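Local coordinates for protein nonribosomal peptide synthase (Streptomyces sp. MJ635-86F5, PDB 5JJP) that adenylates aliphatic beta-amino acids, probably spending ATP to activate them for transfer to a carrier protein, at residues 212-217 with 337-342; 356-359 with 363-366; 365-370 with 407-412; 424-427 with 433-436. All blocks are in the same frame, centred on the assembly; numbering follows the deposited sequence.

Contact 1. Residues 212-217 with 337-342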
loop_
_atom_site.group_PDB
_atom_site.type_symbol
_atom_site.label_atom_id
_atom_site.label_comp_id
_atom_site.label_asym_id
_atom_site.label_seq_id
_atom_site.Cartn_x
_atom_site.Cartn_y
_atom_site.Cartn_z
ATOM N N ARG A 212 0.423 2.974 -12.738
ATOM C CA ARG A 212 0.962 4.118 -13.399
ATOM C C ARG A 212 0.548 4.238 -14.829
ATOM O O ARG A 212 0.628 5.316 -15.390
ATOM C CB ARG A 212 2.494 4.101 -13.318
ATOM C CG ARG A 212 3.016 4.434 -11.935
ATOM C CD ARG A 212 4.510 4.279 -11.888
ATOM N NE ARG A 212 5.196 5.381 -12.555
ATOM C CZ ARG A 212 6.469 5.352 -12.952
ATOM N NH1 ARG A 212 7.200 4.245 -12.848
ATOM N NH2 ARG A 212 7.004 6.450 -13.500
ATOM N N ALA A 213 0.146 3.145 -15.457
ATOM C CA ALA A 213 -0.366 3.221 -16.813
ATOM C C ALA A 213 -1.679 3.968 -16.888
ATOM O O ALA A 213 -2.097 4.327 -17.964
ATOM C CB ALA A 213 -0.550 1.829 -17.436
ATOM N N HIS A 214 -2.359 4.105 -15.755
ATOM C CA HIS A 214 -3.658 4.741 -15.699
ATOM C C HIS A 214 -3.522 6.239 -15.438
ATOM O O HIS A 214 -4.517 6.938 -15.494
ATOM C CB HIS A 214 -4.507 4.147 -14.557
ATOM C CG HIS A 214 -5.083 2.781 -14.838
ATOM N ND1 HIS A 214 -6.437 2.573 -15.023
ATOM C CD2 HIS A 214 -4.505 1.552 -14.883
ATOM C CE1 HIS A 214 -6.661 1.283 -15.206
ATOM N NE2 HIS A 214 -5.511 0.641 -15.102
ATOM N N GLY A 215 -2.346 6.722 -15.066
ATOM C CA GLY A 215 -2.144 8.156 -14.838
ATOM C C GLY A 215 -2.893 8.700 -13.638
ATOM O O GLY A 215 -3.480 9.786 -13.706
ATOM N N LEU A 216 -2.855 7.996 -12.523
ATOM C CA LEU A 216 -3.528 8.486 -11.349
ATOM C C LEU A 216 -2.746 9.542 -10.683
ATOM O O LEU A 216 -3.333 10.396 -9.989
ATOM C CB LEU A 216 -3.744 7.381 -10.330
ATOM C CG LEU A 216 -5.078 6.707 -10.117
ATOM C CD1 LEU A 216 -5.826 6.281 -11.351
ATOM C CD2 LEU A 216 -4.847 5.545 -9.147
ATOM N N ILE A 217 -1.422 9.450 -10.769
ATOM C CA ILE A 217 -0.561 10.396 -10.081
ATOM C C ILE A 217 0.513 10.852 -11.024
ATOM O O ILE A 217 1.133 10.050 -11.701
ATOM C CB ILE A 217 0.087 9.800 -8.786
ATOM C CG1 ILE A 217 -0.995 9.288 -7.834
ATOM C CG2 ILE A 217 0.926 10.846 -8.034
ATOM C CD1 ILE A 217 -0.455 8.459 -6.690
ATOM N N ALA A 337 -6.966 -4.144 -7.252
ATOM C CA ALA A 337 -7.326 -4.945 -8.421
ATOM C C ALA A 337 -7.914 -4.094 -9.537
ATOM O O ALA A 337 -7.770 -4.428 -10.706
ATOM C CB ALA A 337 -8.297 -6.077 -8.003
ATOM N N SER A 338 -8.650 -3.044 -9.200
ATOM C CA SER A 338 -9.255 -2.198 -10.224
ATOM C C SER A 338 -9.399 -0.798 -9.740
ATOM O O SER A 338 -9.553 -0.539 -8.547
ATOM C CB SER A 338 -10.644 -2.708 -10.638
ATOM O OG SER A 338 -11.615 -2.352 -9.668
ATOM N N VAL A 339 -9.392 0.119 -10.704
ATOM C CA VAL A 339 -9.547 1.532 -10.420
ATOM C C VAL A 339 -10.479 2.131 -11.451
ATOM O O VAL A 339 -10.322 1.930 -12.620
ATOM C CB VAL A 339 -8.197 2.287 -10.390
ATOM C CG1 VAL A 339 -7.501 2.237 -11.734
ATOM C CG2 VAL A 339 -8.425 3.739 -9.964
ATOM N N THR A 340 -11.434 2.906 -10.970
ATOM C CA THR A 340 -12.576 3.308 -11.753
ATOM C C THR A 340 -12.824 4.804 -11.526
ATOM O O THR A 340 -12.788 5.271 -10.391
ATOM C CB THR A 340 -13.782 2.485 -11.286
ATOM O OG1 THR A 340 -13.600 1.135 -11.705
ATOM C CG2 THR A 340 -15.045 2.991 -11.847
ATOM N N ASP A 341 -13.040 5.543 -12.602
ATOM C CA ASP A 341 -13.497 6.921 -12.514
ATOM C C ASP A 341 -14.945 6.940 -11.988
ATOM O O ASP A 341 -15.801 6.214 -12.448
ATOM C CB ASP A 341 -13.428 7.626 -13.897
ATOM C CG ASP A 341 -11.999 7.844 -14.381
ATOM O OD1 ASP A 341 -11.172 8.254 -13.594
ATOM O OD2 ASP A 341 -11.673 7.597 -15.552
ATOM N N VAL A 342 -15.198 7.783 -11.008
ATOM C CA VAL A 342 -16.553 8.129 -10.591
ATOM C C VAL A 342 -17.117 9.192 -11.556
ATOM O O VAL A 342 -16.511 10.231 -11.756
ATOM C CB VAL A 342 -16.513 8.685 -9.151
ATOM C CG1 VAL A 342 -17.867 9.203 -8.709
ATOM C CG2 VAL A 342 -16.053 7.593 -8.187
#
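The backbones of H214 and V339 stay well apart, their CA atoms 8.5 Å from one another, and no hydrogen bond spans the gap. On one side the chain leaves helix 201-212 through a type I turn from R212 to G215; on the other it runs as strand 338-341, with a classic bulge opposite Y329, taken up by A337 and S338. Side chains alone bridge the distance, and V339 shows how a single branched residue can serve two partners. Its two methyls diverge. CG1, lodged between its own backbone N and carbonyl carbon (chi1 62°), rises over one face of the H214 imidazole in a CH-pi contact, 3.8 Å from the ring centroid and displaced toward the ND1 rim, where CG1 to ND1 is 3.5 Å. CG2 instead slides alongside L216, reaching its CD1 at 3.9 Å. H214 NE2 is hydrogen-bonded to the backbone N of H360, which limits the turning of the ring that V339 covers. What results is a small joint of CH-pi and apolar contacts between a helix-to-strand connection and strand 338-341, an outermost strand of the six-stranded mixed sheet in the AMP-binding domain of the ANL superfamily.

Contact 2. Residues 356-359 with 363-366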
loop_
_atom_site.group_PDB
_atom_site.type_symbol
_atom_site.label_atom_id
_atom_site.label_comp_id
_atom_site.label_asym_id
_atom_site.label_seq_id
_atom_site.Cartn_x
_atom_site.Cartn_y
_atom_site.Cartn_z
ATOM N N GLY A 356 -15.694 -1.946 -12.406
ATOM C CA GLY A 356 -15.034 -1.795 -13.684
ATOM C C GLY A 356 -14.295 -3.015 -14.135
ATOM O O GLY A 356 -14.779 -4.123 -13.955
ATOM N N TYR A 357 -13.151 -2.794 -14.779
ATOM C CA TYR A 357 -12.251 -3.861 -15.221
ATOM C C TYR A 357 -11.010 -3.844 -14.378
ATOM O O TYR A 357 -10.630 -2.796 -13.885
ATOM C CB TYR A 357 -11.792 -3.643 -16.666
ATOM C CG TYR A 357 -12.903 -3.468 -17.699
ATOM C CD1 TYR A 357 -13.626 -4.563 -18.150
ATOM C CD2 TYR A 357 -13.173 -2.218 -18.250
ATOM C CE1 TYR A 357 -14.622 -4.427 -19.085
ATOM C CE2 TYR A 357 -14.151 -2.061 -19.214
ATOM C CZ TYR A 357 -14.887 -3.168 -19.618
ATOM O OH TYR A 357 -15.873 -3.040 -20.569
ATOM N N ALA A 358 -10.375 -4.997 -14.194
ATOM C CA ALA A 358 -9.101 -5.031 -13.489
ATOM C C ALA A 358 -8.146 -3.984 -14.049
ATOM O O ALA A 358 -8.293 -3.573 -15.170
ATOM C CB ALA A 358 -8.478 -6.396 -13.594
ATOM N N HIS A 359 -7.177 -3.542 -13.258
ATOM C CA HIS A 359 -6.222 -2.491 -13.703
ATOM C C HIS A 359 -5.344 -3.050 -14.782
ATOM O O HIS A 359 -5.286 -4.268 -14.982
ATOM C CB HIS A 359 -5.330 -1.971 -12.565
ATOM C CG HIS A 359 -4.456 -3.021 -11.946
ATOM N ND1 HIS A 359 -3.298 -3.476 -12.549
ATOM C CD2 HIS A 359 -4.559 -3.683 -10.774
ATOM C CE1 HIS A 359 -2.726 -4.377 -11.767
ATOM N NE2 HIS A 359 -3.467 -4.513 -10.680
ATOM N N GLU A 363 -6.672 -9.089 -14.992
ATOM C CA GLU A 363 -8.011 -9.410 -15.480
ATOM C C GLU A 363 -8.813 -10.099 -14.384
ATOM O O GLU A 363 -8.325 -10.985 -13.652
ATOM C CB GLU A 363 -7.914 -10.325 -16.697
ATOM C CG GLU A 363 -9.179 -10.470 -17.547
ATOM C CD GLU A 363 -9.056 -11.681 -18.468
ATOM O OE1 GLU A 363 -9.221 -12.826 -17.967
ATOM O OE2 GLU A 363 -8.775 -11.506 -19.684
ATOM N N MET A 364 -10.082 -9.716 -14.269
ATOM C CA MET A 364 -10.944 -10.388 -13.313
ATOM C C MET A 364 -12.253 -10.708 -13.975
ATOM O O MET A 364 -12.698 -9.992 -14.865
ATOM C CB MET A 364 -11.150 -9.551 -12.062
ATOM C CG MET A 364 -11.696 -8.174 -12.309
ATOM S SD MET A 364 -11.861 -7.228 -10.767
ATOM C CE MET A 364 -12.740 -5.848 -11.438
ATOM N N ASP A 365 -12.831 -11.837 -13.562
ATOM C CA ASP A 365 -14.122 -12.296 -14.065
ATOM C C ASP A 365 -14.821 -13.074 -12.964
ATOM O O ASP A 365 -14.242 -13.332 -11.907
ATOM C CB ASP A 365 -13.943 -13.169 -15.313
ATOM C CG ASP A 365 -15.242 -13.282 -16.175
ATOM O OD1 ASP A 365 -16.267 -12.573 -15.901
ATOM O OD2 ASP A 365 -15.222 -14.119 -17.113
ATOM N N VAL A 366 -16.070 -13.450 -13.222
ATOM C CA VAL A 366 -16.966 -13.940 -12.178
ATOM C C VAL A 366 -17.210 -15.426 -12.465
ATOM O O VAL A 366 -17.331 -15.809 -13.626
ATOM C CB VAL A 366 -18.176 -12.998 -12.161
ATOM C CG1 VAL A 366 -19.481 -13.717 -12.077
ATOM C CG2 VAL A 366 -18.028 -11.995 -11.035
HETATM O O HOH W 1 -10.997 -7.147 -15.541
#
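One water joins A358 and M364, accepting from both backbone amides: A358 N lies 2.6 Å from its oxygen and M364 N 3.0 Å. No direct hydrogen bond links 356-359 to 363-366, although the CA atoms of A358 and E363 approach to 4.9 Å, so the solvent molecule serves as the polar mortar between loop and strand. Beside it the A358 methyl presses on the strand backbone, CB lying 3.5 Å from E363 N. The setting is the start of strand 363-367, which pairs with 381-386 in the antiparallel sheet, whereas 356-359 is the loop bringing the chain there from strand 338-341. M364 reaches across from the strand. Its chi1 of 56° swings CG toward A358, and the extended chain beyond carries the methyl to the loop backbone. CG touches A358 CB at 3.9 Å, while CE comes within 3.7 Å of G356 O and equally close to A358 N. The same thioether chain packs on I383, L385 and L433, so the loop is laid against the hydrophobic face of the sheet. G356, with positive phi, also hydrogen-bonds through its backbone to L433, and the Y357 hydroxyl is hydrogen-bonded away from the strand, to D430 O.

Contact 3. Residues 365-370 with 407-412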
loop_
_atom_site.group_PDB
_atom_site.type_symbol
_atom_site.label_atom_id
_atom_site.label_comp_id
_atom_site.label_asym_id
_atom_site.label_seq_id
_atom_site.Cartn_x
_atom_site.Cartn_y
_atom_site.Cartn_z
ATOM N N ASP A 365 -12.831 -11.837 -13.562
ATOM C CA ASP A 365 -14.122 -12.296 -14.065
ATOM C C ASP A 365 -14.821 -13.074 -12.964
ATOM O O ASP A 365 -14.242 -13.332 -11.907
ATOM C CB ASP A 365 -13.943 -13.169 -15.313
ATOM C CG ASP A 365 -15.242 -13.282 -16.175
ATOM O OD1 ASP A 365 -16.267 -12.573 -15.901
ATOM O OD2 ASP A 365 -15.222 -14.119 -17.113
ATOM N N VAL A 366 -16.070 -13.450 -13.222
ATOM C CA VAL A 366 -16.966 -13.940 -12.178
ATOM C C VAL A 366 -17.210 -15.426 -12.465
ATOM O O VAL A 366 -17.331 -15.809 -13.626
ATOM C CB VAL A 366 -18.176 -12.998 -12.161
ATOM C CG1 VAL A 366 -19.481 -13.717 -12.077
ATOM C CG2 VAL A 366 -18.028 -11.995 -11.035
ATOM N N TYR A 367 -17.190 -16.261 -11.421
ATOM C CA TYR A 367 -17.212 -17.731 -11.570
ATOM C C TYR A 367 -18.285 -18.364 -10.747
ATOM O O TYR A 367 -18.528 -17.935 -9.640
ATOM C CB TYR A 367 -15.876 -18.351 -11.171
ATOM C CG TYR A 367 -14.841 -18.257 -12.288
ATOM C CD1 TYR A 367 -14.207 -17.049 -12.573
ATOM C CD2 TYR A 367 -14.542 -19.349 -13.084
ATOM C CE1 TYR A 367 -13.305 -16.931 -13.611
ATOM C CE2 TYR A 367 -13.643 -19.239 -14.115
ATOM C CZ TYR A 367 -13.042 -18.021 -14.394
ATOM O OH TYR A 367 -12.110 -17.933 -15.405
ATOM N N ASP A 368 -18.942 -19.395 -11.296
ATOM C CA ASP A 368 -19.966 -20.109 -10.523
ATOM C C ASP A 368 -19.317 -21.030 -9.466
ATOM O O ASP A 368 -18.102 -21.188 -9.420
ATOM C CB ASP A 368 -20.956 -20.879 -11.425
ATOM C CG ASP A 368 -20.354 -22.143 -12.065
ATOM O OD1 ASP A 368 -19.363 -22.711 -11.564
ATOM O OD2 ASP A 368 -20.870 -22.542 -13.128
ATOM N N ALA A 369 -20.160 -21.637 -8.647
ATOM C CA ALA A 369 -19.712 -22.464 -7.536
ATOM C C ALA A 369 -18.998 -23.731 -7.966
ATOM O O ALA A 369 -18.376 -24.384 -7.157
ATOM C CB ALA A 369 -20.902 -22.804 -6.644
ATOM N N GLU A 370 -19.068 -24.058 -9.247
ATOM C CA GLU A 370 -18.430 -25.255 -9.808
ATOM C C GLU A 370 -17.111 -24.919 -10.542
ATOM O O GLU A 370 -16.495 -25.765 -11.185
ATOM C CB GLU A 370 -19.416 -25.926 -10.780
ATOM C CG GLU A 370 -19.579 -27.411 -10.551
ATOM C CD GLU A 370 -20.856 -27.981 -11.155
ATOM O OE1 GLU A 370 -21.776 -27.198 -11.504
ATOM O OE2 GLU A 370 -20.936 -29.223 -11.296
ATOM N N PRO A 407 -5.252 -23.323 -9.578
ATOM C CA PRO A 407 -4.944 -23.463 -11.000
ATOM C C PRO A 407 -5.963 -22.724 -11.855
ATOM O O PRO A 407 -7.159 -22.738 -11.544
ATOM C CB PRO A 407 -5.079 -24.980 -11.241
ATOM C CG PRO A 407 -4.768 -25.593 -9.924
ATOM C CD PRO A 407 -5.425 -24.649 -8.931
ATOM N N ASP A 408 -5.478 -22.021 -12.867
ATOM C CA ASP A 408 -6.338 -21.315 -13.796
ATOM C C ASP A 408 -7.488 -22.231 -14.232
ATOM O O ASP A 408 -7.260 -23.239 -14.880
ATOM C CB ASP A 408 -5.495 -20.911 -14.992
ATOM C CG ASP A 408 -6.258 -20.163 -16.043
ATOM O OD1 ASP A 408 -7.450 -19.867 -15.888
ATOM O OD2 ASP A 408 -5.624 -19.848 -17.060
ATOM N N PRO A 409 -8.731 -21.881 -13.885
ATOM C CA PRO A 409 -9.831 -22.796 -14.224
ATOM C C PRO A 409 -10.040 -22.966 -15.739
ATOM O O PRO A 409 -10.547 -23.992 -16.166
ATOM C CB PRO A 409 -11.034 -22.154 -13.565
ATOM C CG PRO A 409 -10.662 -20.707 -13.425
ATOM C CD PRO A 409 -9.198 -20.701 -13.149
ATOM N N LEU A 410 -9.621 -21.988 -16.535
ATOM C CA LEU A 410 -9.740 -22.094 -17.963
ATOM C C LEU A 410 -8.602 -22.874 -18.594
ATOM O O LEU A 410 -8.710 -23.297 -19.743
ATOM C CB LEU A 410 -9.756 -20.721 -18.600
ATOM C CG LEU A 410 -10.819 -19.799 -18.052
ATOM C CD1 LEU A 410 -10.765 -18.461 -18.783
ATOM C CD2 LEU A 410 -12.168 -20.464 -18.163
ATOM N N LEU A 411 -7.511 -23.065 -17.861
ATOM C CA LEU A 411 -6.338 -23.716 -18.423
ATOM C C LEU A 411 -5.407 -24.192 -17.319
ATOM O O LEU A 411 -4.282 -23.704 -17.183
ATOM C CB LEU A 411 -5.618 -22.774 -19.381
ATOM C CG LEU A 411 -4.717 -23.440 -20.424
ATOM C CD1 LEU A 411 -5.532 -24.318 -21.342
ATOM C CD2 LEU A 411 -3.983 -22.378 -21.232
ATOM N N PRO A 412 -5.879 -25.157 -16.518
ATOM C CA PRO A 412 -5.072 -25.684 -15.421
ATOM C C PRO A 412 -3.787 -26.341 -15.879
ATOM O O PRO A 412 -2.862 -26.437 -15.127
ATOM C CB PRO A 412 -5.988 -26.707 -14.755
ATOM C CG PRO A 412 -7.017 -27.059 -15.757
ATOM C CD PRO A 412 -7.163 -25.860 -16.653
#
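Y367 stretches from the end of strand 363-367, in the antiparallel sheet, to P409 and L410 in a type I turn that D408 opens with an Asx turn. Its CB points toward that turn, and with CG anti to the carbonyl carbon (chi1 -81°) the ring carries on across the 9.3 Å that separate the CA atoms of Y367 and P409. CD2 only skirts the proline, with P409 CG 4.1 Å away. Further out the fit tightens: CE2 meets P409 CG at 3.4 Å, the two side chains crossing at about a right angle, and CZ lies 3.7 Å from the same carbon. At the tip the hydroxyl oxygen rests among the leucine branches, OH to L410 CG being 3.5 Å, while L410 CD2 stands at the ring edge. Y384 stacks on the same ring. With an alanine here, P409 and L410 would probably lose part of the surface they lean on and Y384 its stacking mate, opening a gap between strand and turn. The turn has bonds of its own: L411 N donates to D408 O at 3.0 Å, and L410 N comes from above the carboxylate plane, 60° out of it, to reach D408 OD1, which also forms a salt bridge with R386, at 3.1 Å.

Contact 4. Residues 424-427 with 433-436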
loop_
_atom_site.group_PDB
_atom_site.type_symbol
_atom_site.label_atom_id
_atom_site.label_comp_id
_atom_site.label_asym_id
_atom_site.label_seq_id
_atom_site.Cartn_x
_atom_site.Cartn_y
_atom_site.Cartn_z
ATOM N N LEU A 424 -18.288 -11.636 -4.130
ATOM C CA LEU A 424 -19.352 -11.897 -5.078
ATOM C C LEU A 424 -19.591 -10.680 -5.962
ATOM O O LEU A 424 -19.381 -9.539 -5.543
ATOM C CB LEU A 424 -20.619 -12.193 -4.332
ATOM C CG LEU A 424 -20.574 -13.445 -3.444
ATOM C CD1 LEU A 424 -21.890 -13.590 -2.704
ATOM C CD2 LEU A 424 -20.333 -14.669 -4.297
ATOM N N ALA A 425 -19.984 -10.927 -7.199
ATOM C CA ALA A 425 -20.268 -9.853 -8.120
ATOM C C ALA A 425 -20.992 -10.380 -9.353
ATOM O O ALA A 425 -21.001 -11.565 -9.616
ATOM C CB ALA A 425 -18.964 -9.138 -8.538
ATOM N N TYR A 426 -21.583 -9.473 -10.105
ATOM C CA TYR A 426 -22.130 -9.797 -11.412
ATOM C C TYR A 426 -21.512 -8.842 -12.405
ATOM O O TYR A 426 -20.907 -7.812 -12.031
ATOM C CB TYR A 426 -23.682 -9.681 -11.467
ATOM C CG TYR A 426 -24.202 -8.278 -11.209
ATOM C CD1 TYR A 426 -24.605 -7.887 -9.916
ATOM C CD2 TYR A 426 -24.255 -7.332 -12.226
ATOM C CE1 TYR A 426 -25.049 -6.585 -9.649
ATOM C CE2 TYR A 426 -24.706 -6.023 -11.963
ATOM C CZ TYR A 426 -25.097 -5.668 -10.667
ATOM O OH TYR A 426 -25.533 -4.393 -10.390
ATOM N N ARG A 427 -21.702 -9.194 -13.672
ATOM C CA ARG A 427 -21.126 -8.516 -14.814
ATOM C C ARG A 427 -22.260 -7.804 -15.570
ATOM O O ARG A 427 -23.371 -8.303 -15.606
ATOM C CB ARG A 427 -20.475 -9.599 -15.681
ATOM C CG ARG A 427 -19.474 -9.107 -16.714
ATOM C CD ARG A 427 -19.316 -10.111 -17.858
ATOM N NE ARG A 427 -19.021 -11.449 -17.361
ATOM C CZ ARG A 427 -19.762 -12.534 -17.561
ATOM N NH1 ARG A 427 -20.885 -12.497 -18.283
ATOM N NH2 ARG A 427 -19.367 -13.687 -17.032
ATOM N N LEU A 433 -17.704 -5.355 -13.745
ATOM C CA LEU A 433 -18.261 -6.010 -12.591
ATOM C C LEU A 433 -18.915 -5.050 -11.627
ATOM O O LEU A 433 -18.652 -3.842 -11.635
ATOM C CB LEU A 433 -17.174 -6.815 -11.853
ATOM C CG LEU A 433 -16.384 -7.809 -12.685
ATOM C CD1 LEU A 433 -15.467 -8.637 -11.808
ATOM C CD2 LEU A 433 -17.329 -8.705 -13.465
ATOM N N TYR A 434 -19.744 -5.627 -10.767
ATOM C CA TYR A 434 -20.463 -4.884 -9.694
ATOM C C TYR A 434 -20.386 -5.714 -8.421
ATOM O O TYR A 434 -20.859 -6.848 -8.363
ATOM C CB TYR A 434 -21.939 -4.590 -10.100
ATOM C CG TYR A 434 -22.035 -3.700 -11.341
ATOM C CD1 TYR A 434 -22.340 -2.346 -11.252
ATOM C CD2 TYR A 434 -21.772 -4.218 -12.586
ATOM C CE1 TYR A 434 -22.385 -1.532 -12.385
ATOM C CE2 TYR A 434 -21.799 -3.427 -13.709
ATOM C CZ TYR A 434 -22.121 -2.095 -13.612
ATOM O OH TYR A 434 -22.133 -1.365 -14.766
ATOM N N PHE A 435 -19.775 -5.139 -7.404
ATOM C CA PHE A 435 -19.554 -5.825 -6.150
ATOM C C PHE A 435 -20.855 -6.080 -5.395
ATOM O O PHE A 435 -21.632 -5.173 -5.226
ATOM C CB PHE A 435 -18.595 -4.974 -5.308
ATOM C CG PHE A 435 -18.312 -5.540 -3.940
ATOM C CD1 PHE A 435 -17.571 -6.700 -3.793
ATOM C CD2 PHE A 435 -18.797 -4.913 -2.809
ATOM C CE1 PHE A 435 -17.305 -7.215 -2.543
ATOM C CE2 PHE A 435 -18.543 -5.427 -1.553
ATOM C CZ PHE A 435 -17.791 -6.577 -1.419
ATOM N N CYS A 436 -21.052 -7.307 -4.912
ATOM C CA CYS A 436 -22.276 -7.711 -4.178
ATOM C C CYS A 436 -22.048 -8.283 -2.770
ATOM O O CYS A 436 -22.964 -8.842 -2.191
ATOM C CB CYS A 436 -23.023 -8.782 -4.975
ATOM S SG CYS A 436 -23.635 -8.130 -6.508
#
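Y426 and Y434 form the tight centre of this antiparallel hairpin, a hydrogen-bonded pair whose backbones exchange two bonds. Y434 N reaches Y426 O at 2.8 Å, nearly along the C=O axis, and Y426 N returns the bond to Y434 O at a longer 3.2 Å. A third rung lies toward C436, whose N meets L424 O at 2.9 Å from above the carbonyl plane. Over the pair, a chi1 of 63° turns the Y426 ring back across the neighbouring strand. One ring face thereby settles on Y434 CB, which is 3.4 Å from Y426 CZ. The two tyrosine planes are almost parallel, 7° apart, yet slid so far that they barely overlap, with centroids 5.1 Å from each other. C436 SG approaches the same Y426 ring obliquely, 3.6 Å from CD1. An alanine in place of Y426 would probably uncover the CB of Y434 and leave the C436 sulfur without its aromatic neighbour.

A425 and L433 are buried on the opposite face of the sheet, against V366 and I383. R427 points to that face too, and there the packing slackens: its CG touches L433 CD2 at 3.9 Å, but the chain bends off, poorly ordered, to V374 O. Strand 417-427 carries the RTGDL motif of adenylation enzymes, whose leucine is L424, and 433-438 leads toward their hinge. Backbone bonds thus set the register, the Y426 ring adds apolar cover on one face, and the polar ends turn to partners outside the pair, Y434 OH to D428 and R427 to V374.

In the fold
From the N terminus, the contacts follow one another, contact 3 opening on the strand where contact 2 ends. Contact 1 closes the longest loop, 119 residues, joining the exit of helix 201-212 to the edge of the six-stranded sheet. Contact 2 then closes a short loop, with three residues between its segments, and touches contact 1 through A337 O and H359 N, 2.8 Å apart, a probable hydrogen bond. It shares D365 and V366 with contact 3, where strand 363-367 continues and a 36-residue excursion returns at 407-412. Contact 4 is the final hairpin, meeting contacts 2 and 3 through V366 beside A425. Together they lead from the mixed sheet into the antiparallel one.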